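Local coordinates for TrwG protein (Bartonella grahamii, PDB 4NHF) that probably serves, through this soluble domain, as a VirB8-like component of a bacterial type IV secretion machine, at residues N55-D60 and T168-D173; T123-Q126 and A132-G135. All coordinates share one frame; numbering follows the deposited sequence.

In the fold
From the N terminus, the last turn of helix 42-57 and the loop after it give residues 55-60, the first half of interaction 1. Helices 64-73, 77-86 and 93-97 follow before the antiparallel sheet begins at strand 102-112. Interaction 2 closes first: strand 117-127 leaves through its end at 123-126, makes a short excursion, and 132-135 returns beside it before strand 138-148. Interaction 1 closes later, when strand 165-174, outermost within this chain, brings 168-173 back against helix 42-57, so its large loop contains the small one of interaction 2. Interaction 1 ties helix to sheet near the chain centre; interaction 2, its centre about 16 Å away, ties the hairpin connection to the end of strand 117-127.

Interaction 1 of 2, residues N55-D60 and T168-D173; sequences NRENYD and TSYRSD
Arg-56 lays its side chain across one face of the Tyr-170 ring, while Glu-57, the next residue, meets the same tyrosine at its hydroxyl. The arginine is extended from CG to NE, with CG anti to the backbone N (chi1 174°), which runs the chain past the ring in the direction opposite to the tyrosine's own side chain. Its CD makes a CH-pi contact 4.0 Å from the Tyr-170 ring centroid, and farther out Tyr-170 CD1 sits over the centre of the guanidinium, 3.3 Å from Arg-56 CZ. The guanidinium and ring planes are 24° apart. This is the tight part of the contact. Tyr-52 adds to it from the same helix, its ring edge-to-face with Tyr-170 and its hydroxyl hydrogen-bonded to Arg-56 NH1.

Glu-57 approaches in the ring plane. Its chain bends at chi2 and brings the carboxylate to within 20° of coplanar with the ring; Tyr-170 OH donates to Glu-57 OE2 at 2.7 Å, using the anti lone pair of that oxygen. The looser side is bridged by water. One water accepts from Arg-56 NH1 (2.9 Å) and donates to Tyr-170 O. A second donates to Glu-57 OE1 (2.6 Å) and tentatively links it to Ser-172 OG, in one of two conformers of that serine; this OG is also bound by Gln-140.

The contact joins the end region of helix 42-57 to strand 165-174, the outermost of the sheet within this chain, in the NTF2-like fold of VirB8 domains. One aromatic residue thus serves two charged neighbours: its face receives the arginine and its hydroxyl the carboxylate, an arrangement that fixes the ring's rotation and probably stabilises the negative charge of Glu-57.

Interaction 2 of 2, residues T123-Q126 and A132-G135; sequences TTQQ and ATTG
A single backbone hydrogen bond links the two segments, Thr-134 N giving its hydrogen to Gln-126 O at 3.0 Å and nearly straight (175°), where the end of strand 117-127 faces the returning loop. Thr-133 CA adds a CH...O contact to the same oxygen, at 3.6 Å from Gln-126 O.

Gln-125 provides the main side-chain link. Its chain bends at chi2 (70°) so that the amide leans forward, toward Gln-126 and the returning loop, which puts NE2 between two carbonyls. Gln-125 NE2 donates to Gly-135 O at 2.9 Å, with that oxygen in the amide plane, and also to Gln-126 O at 3.0 Å. The latter oxygen therefore accepts from both Gln-125 NE2 and Thr-134 N, which arrive from opposite faces of its plane. The other end of the amide is tied as well: one water donates to Gln-125 OE1 and, more distantly, to Gly-135 O, so both ends of the amide are engaged and its rotation is fixed. Thr-133 rests against this amide, its CB 3.7 Å from Gln-125 NE2. Next to it, the extended Gln-126 chain passes Thr-134 at an angle, with Gln-126 CG 3.4 Å from Thr-134 OG1.

Ala-132 N is hydrogen-bonded to Asp-128 within the connection, and Thr-134 also touches Asp-128. At the surface, about 17 Å from the chain centre, a glutamine amide and one backbone bond close the link between strands 117-127 and 138-148, two antiparallel neighbours in the sheet of the VirB8 domain: the connection of a beta-hairpin, pinned just beyond the strand pairing of Thr-124 with Gln-138.

Interaction 1 of 2, residues N55-D60 and T168-D173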
ATOM      1  N   ASN A  55       4.192   0.659   6.314  1.00 13.79           N
ATOM      2  CA  ASN A  55       3.504   1.936   6.542  1.00 14.48           C
ATOM      3  C   ASN A  55       3.979   2.680   7.793  1.00 14.76           C
ATOM      4  O   ASN A  55       4.109   3.904   7.789  1.00 14.59           O
ATOM      5  CB  ASN A  55       2.007   1.750   6.597  1.00 14.41           C
ATOM      6  CG  ASN A  55       1.412   1.663   5.210  1.00 15.19           C
ATOM      7  OD1 ASN A  55       1.124   2.695   4.574  1.00 15.90           O
ATOM      8  ND2 ASN A  55       1.223   0.439   4.726  1.00 15.22           N
ATOM      9  N   ARG A  56       4.173   1.940   8.877  1.00 14.31           N
ATOM     10  CA  ARG A  56       4.529   2.621  10.096  1.00 14.57           C
ATOM     11  C   ARG A  56       5.963   3.214  10.078  1.00 14.87           C
ATOM     12  O   ARG A  56       6.186   4.245  10.681  1.00 14.70           O
ATOM     13  CB  ARG A  56       4.312   1.699  11.285  1.00 14.43           C
ATOM     14  CG  ARG A  56       4.788   2.269  12.601  1.00 15.10           C
ATOM     15  CD  ARG A  56       4.275   1.440  13.766  1.00 15.32           C
ATOM     16  NE  ARG A  56       4.770   1.997  15.030  1.00 16.11           N
ATOM     17  CZ  ARG A  56       4.248   1.846  16.243  1.00 16.35           C
ATOM     18  NH1 ARG A  56       3.126   1.178  16.467  1.00 16.28           N
ATOM     19  NH2 ARG A  56       4.859   2.433  17.268  1.00 16.84           N
ATOM     20  N   GLU A  57       6.910   2.538   9.439  1.00 14.72           N
ATOM     21  CA  GLU A  57       8.308   2.907   9.568  1.00 15.71           C
ATOM     22  C   GLU A  57       8.761   3.802   8.441  1.00 15.73           C
ATOM     23  O   GLU A  57       9.784   4.427   8.547  1.00 16.48           O
ATOM     24  CB  GLU A  57       9.191   1.640   9.666  1.00 16.08           C
ATOM     25  CG  GLU A  57       8.921   0.782  10.913  1.00 15.87           C
ATOM     26  CD  GLU A  57       9.271   1.444  12.232  1.00 16.89           C
ATOM     27  OE1 GLU A  57      10.033   2.413  12.275  1.00 17.15           O
ATOM     28  OE2 GLU A  57       8.761   0.983  13.257  1.00 18.01           O
ATOM     29  N   ASN A  58       7.972   3.888   7.366  1.00 15.57           N
ATOM     30  CA  ASN A  58       8.263   4.775   6.210  1.00 15.90           C
ATOM     31  C   ASN A  58       8.087   6.245   6.612  1.00 16.53           C
ATOM     32  O   ASN A  58       7.227   6.540   7.426  1.00 16.35           O
ATOM     33  CB  ASN A  58       7.270   4.459   5.078  1.00 15.96           C
ATOM     34  CG  ASN A  58       7.631   5.145   3.751  1.00 16.59           C
ATOM     35  OD1 ASN A  58       8.763   5.046   3.267  1.00 17.43           O
ATOM     36  ND2 ASN A  58       6.689   5.828   3.182  1.00 16.51           N
ATOM     37  N   TYR A  59       8.875   7.179   6.048  1.00 17.08           N
ATOM     38  CA  TYR A  59       8.509   8.595   6.131  1.00 17.92           C
ATOM     39  C   TYR A  59       8.668   9.174   4.746  1.00 18.24           C
ATOM     40  O   TYR A  59       9.756   9.055   4.181  1.00 18.11           O
ATOM     41  CB  TYR A  59       9.386   9.420   7.109  1.00 18.79           C
ATOM     42  CG  TYR A  59       8.909  10.823   7.113  1.00 19.64           C
ATOM     43  CD1 TYR A  59       7.766  11.180   7.810  1.00 19.68           C
ATOM     44  CD2 TYR A  59       9.506  11.765   6.321  1.00 20.73           C
ATOM     45  CE1 TYR A  59       7.266  12.448   7.730  1.00 20.84           C
ATOM     46  CE2 TYR A  59       9.032  13.037   6.253  1.00 21.76           C
ATOM     47  CZ  TYR A  59       7.920  13.397   6.978  1.00 21.66           C
ATOM     48  OH  TYR A  59       7.483  14.718   6.906  1.00 22.65           O
ATOM     49  N   ASP A  60       7.581   9.730   4.192  1.00 18.74           N
ATOM     50  CA  ASP A  60       7.595  10.384   2.883  1.00 20.35           C
ATOM     51  C   ASP A  60       6.560  11.473   3.017  1.00 21.03           C
ATOM     52  O   ASP A  60       5.393  11.175   3.231  1.00 19.65           O
ATOM     53  CB  ASP A  60       7.219   9.387   1.769  1.00 20.85           C
ATOM     54  CG  ASP A  60       7.361   9.980   0.333  1.00 22.86           C
ATOM     55  OD1 ASP A  60       7.296  11.235   0.167  1.00 22.60           O
ATOM     56  OD2 ASP A  60       7.458   9.152  -0.644  1.00 23.97           O
ATOM     57  N   THR A 168      -1.670  -5.546  18.271  1.00 17.34           N
ATOM     58  CA  THR A 168      -1.976  -5.322  19.690  1.00 18.72           C
ATOM     59  C   THR A 168      -0.794  -4.923  20.544  1.00 19.26           C
ATOM     60  O   THR A 168      -0.980  -4.471  21.666  1.00 19.77           O
ATOM     61  CB  THR A 168      -2.615  -6.591  20.277  1.00 19.48           C
ATOM     62  OG1 THR A 168      -1.751  -7.707  19.985  1.00 19.30           O
ATOM     63  CG2 THR A 168      -3.942  -6.789  19.581  1.00 19.36           C
ATOM     64  N   SER A 169       0.409  -5.196  20.044  1.00 19.30           N
ATOM     65  CA  SER A 169       1.649  -4.627  20.626  1.00 20.32           C
ATOM     66  C   SER A 169       2.702  -4.465  19.547  1.00 18.85           C
ATOM     67  O   SER A 169       2.748  -5.217  18.540  1.00 19.18           O
ATOM     68  CB  SER A 169       2.166  -5.476  21.812  1.00 21.98           C
ATOM     69  OG  SER A 169       2.538  -6.739  21.352  1.00 23.00           O
ATOM     70  N   TYR A 170       3.509  -3.460  19.703  1.00 18.43           N
ATOM     71  CA  TYR A 170       4.519  -3.165  18.720  1.00 17.13           C
ATOM     72  C   TYR A 170       5.611  -2.357  19.348  1.00 17.64           C
ATOM     73  O   TYR A 170       5.335  -1.338  19.989  1.00 18.27           O
ATOM     74  CB  TYR A 170       3.920  -2.429  17.519  1.00 16.05           C
ATOM     75  CG  TYR A 170       4.913  -2.145  16.398  1.00 15.24           C
ATOM     76  CD1 TYR A 170       5.828  -1.075  16.484  1.00 15.28           C
ATOM     77  CD2 TYR A 170       4.963  -2.953  15.279  1.00 14.69           C
ATOM     78  CE1 TYR A 170       6.700  -0.787  15.419  1.00 14.97           C
ATOM     79  CE2 TYR A 170       5.826  -2.704  14.242  1.00 14.46           C
ATOM     80  CZ  TYR A 170       6.718  -1.639  14.315  1.00 14.51           C
ATOM     81  OH  TYR A 170       7.544  -1.444  13.253  1.00 14.44           O
ATOM     82  N   ARG A 171       6.836  -2.843  19.202  1.00 18.06           N
ATOM     83  CA  ARG A 171       8.023  -2.045  19.503  0.60 18.88           C
ATOM     84  C   ARG A 171       9.117  -2.401  18.521  1.00 18.59           C
ATOM     85  O   ARG A 171       9.264  -3.552  18.092  1.00 18.47           O
ATOM     86  CB  ARG A 171       8.523  -2.196  20.956  0.60 20.25           C
ATOM     87  CG  ARG A 171       8.843  -3.618  21.353  0.60 20.96           C
ATOM     88  CD  ARG A 171       9.259  -3.723  22.802  0.60 22.29           C
ATOM     89  NE  ARG A 171      10.564  -3.126  23.043  0.60 22.86           N
ATOM     90  CZ  ARG A 171      11.104  -2.947  24.246  0.60 24.56           C
ATOM     91  NH1 ARG A 171      10.476  -3.361  25.351  0.60 25.66           N
ATOM     92  NH2 ARG A 171      12.303  -2.380  24.355  0.60 25.12           N
ATOM     93  N   SER A 172       9.859  -1.380  18.128  0.50 18.37           N
ATOM     94  CA  SER A 172      10.973  -1.510  17.214  0.50 18.46           C
ATOM     95  C   SER A 172      12.237  -1.111  17.977  0.50 19.44           C
ATOM     96  O   SER A 172      12.264  -0.083  18.627  0.50 19.37           O
ATOM     97  CB  SER A 172      10.760  -0.602  16.003  0.50 17.97           C
ATOM     98  OG  SER A 172      11.975  -0.321  15.343  0.50 18.07           O
ATOM     99  N   ASP A 173      13.264  -1.948  17.899  1.00 20.12           N
ATOM    100  CA  ASP A 173      14.475  -1.830  18.716  1.00 21.57           C
ATOM    101  C   ASP A 173      15.667  -2.072  17.787  1.00 22.00           C
ATOM    102  O   ASP A 173      15.532  -2.861  16.841  1.00 20.33           O
ATOM    103  CB  ASP A 173      14.492  -2.923  19.786  1.00 23.07           C
ATOM    104  CG  ASP A 173      13.374  -2.778  20.760  1.00 23.71           C
ATOM    105  OD1 ASP A 173      13.473  -1.873  21.574  1.00 24.64           O
ATOM    106  OD2 ASP A 173      12.389  -3.568  20.709  1.00 24.24           O
TER
HETATM  107  O   HOH W   1       3.535   0.725  19.292  1.00 15.57           O
HETATM  108  O   HOH W   2      11.971   2.120  13.930  1.00 20.90           O

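Interaction 2 of 2, residues T123-Q126 and A132-G135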
ATOM      1  N   THR A 123      15.506  -2.843   7.829  1.00 19.62           N
ATOM      2  CA  THR A 123      16.395  -1.642   7.894  1.00 21.36           C
ATOM      3  C   THR A 123      15.670  -0.388   7.473  1.00 20.79           C
ATOM      4  O   THR A 123      14.728  -0.418   6.635  1.00 20.49           O
ATOM      5  CB  THR A 123      17.586  -1.694   6.926  1.00 22.90           C
ATOM      6  OG1 THR A 123      17.064  -1.852   5.610  1.00 25.25           O
ATOM      7  CG2 THR A 123      18.458  -2.797   7.220  1.00 23.67           C
ATOM      8  N   THR A 124      16.116   0.719   8.041  1.00 21.34           N
ATOM      9  CA  THR A 124      15.684   2.017   7.616  1.00 21.60           C
ATOM     10  C   THR A 124      16.891   2.865   7.208  1.00 23.13           C
ATOM     11  O   THR A 124      18.007   2.663   7.708  1.00 23.11           O
ATOM     12  CB  THR A 124      14.884   2.761   8.696  1.00 21.46           C
ATOM     13  OG1 THR A 124      15.664   2.934   9.863  1.00 22.47           O
ATOM     14  CG2 THR A 124      13.649   2.023   9.035  1.00 20.79           C
ATOM     15  N   GLN A 125      16.662   3.785   6.279  1.00 23.15           N
ATOM     16  CA  GLN A 125      17.716   4.661   5.807  1.00 24.80           C
ATOM     17  C   GLN A 125      17.141   6.014   5.615  1.00 24.89           C
ATOM     18  O   GLN A 125      16.171   6.160   4.856  1.00 24.23           O
ATOM     19  CB  GLN A 125      18.219   4.166   4.479  1.00 26.01           C
ATOM     20  CG  GLN A 125      19.188   5.109   3.777  1.00 27.54           C
ATOM     21  CD  GLN A 125      20.502   5.159   4.485  1.00 28.97           C
ATOM     22  OE1 GLN A 125      21.265   4.204   4.410  1.00 30.52           O
ATOM     23  NE2 GLN A 125      20.786   6.257   5.193  1.00 29.35           N
ATOM     24  N   GLN A 126      17.746   7.014   6.248  1.00 25.67           N
ATOM     25  CA  GLN A 126      17.285   8.389   6.095  1.00 26.06           C
ATOM     26  C   GLN A 126      17.954   8.978   4.864  1.00 26.51           C
ATOM     27  O   GLN A 126      19.150   8.734   4.623  1.00 27.06           O
ATOM     28  CB  GLN A 126      17.593   9.259   7.324  1.00 27.33           C
ATOM     29  CG  GLN A 126      16.921  10.630   7.234  1.00 28.82           C
ATOM     30  CD  GLN A 126      16.669  11.295   8.584  1.00 31.00           C
ATOM     31  OE1 GLN A 126      16.125  10.679   9.473  1.00 34.03           O
ATOM     32  NE2 GLN A 126      17.036  12.577   8.723  1.00 33.82           N
ATOM     33  N   ALA A 132      20.140  11.866  -1.218  1.00 35.63           N
ATOM     34  CA  ALA A 132      21.410  11.350  -0.729  1.00 36.19           C
ATOM     35  C   ALA A 132      21.242  10.788   0.680  1.00 35.78           C
ATOM     36  O   ALA A 132      20.444  11.319   1.461  1.00 33.85           O
ATOM     37  CB  ALA A 132      22.457  12.474  -0.701  1.00 37.86           C
ATOM     38  N   THR A 133      22.019   9.754   1.018  1.00 36.33           N
ATOM     39  CA  THR A 133      21.882   9.088   2.314  1.00 35.91           C
ATOM     40  C   THR A 133      22.468  10.010   3.356  1.00 37.78           C
ATOM     41  O   THR A 133      23.474  10.656   3.103  1.00 38.33           O
ATOM     42  CB  THR A 133      22.586   7.703   2.365  1.00 36.01           C
ATOM     43  OG1 THR A 133      23.990   7.851   2.203  1.00 38.03           O
ATOM     44  CG2 THR A 133      22.071   6.779   1.273  1.00 35.80           C
ATOM     45  N   THR A 134      21.816  10.113   4.506  1.00 38.53           N
ATOM     46  CA  THR A 134      22.361  10.846   5.648  1.00 41.10           C
ATOM     47  C   THR A 134      22.371   9.835   6.746  1.00 42.62           C
ATOM     48  O   THR A 134      21.281   9.409   7.201  1.00 46.02           O
ATOM     49  CB  THR A 134      21.442  11.975   6.144  1.00 41.41           C
ATOM     50  OG1 THR A 134      20.230  11.410   6.657  1.00 39.15           O
ATOM     51  CG2 THR A 134      21.080  12.871   5.051  1.00 42.21           C
ATOM     52  N   GLY A 135      23.550   9.399   7.161  1.00 41.73           N
ATOM     53  CA  GLY A 135      23.639   8.433   8.245  1.00 41.20           C
ATOM     54  C   GLY A 135      23.649   6.984   7.790  1.00 39.89           C
ATOM     55  O   GLY A 135      23.278   6.642   6.659  1.00 37.12           O
TER
HETATM   56  O   HOH W   3      23.881   4.141   4.694  1.00 45.97           O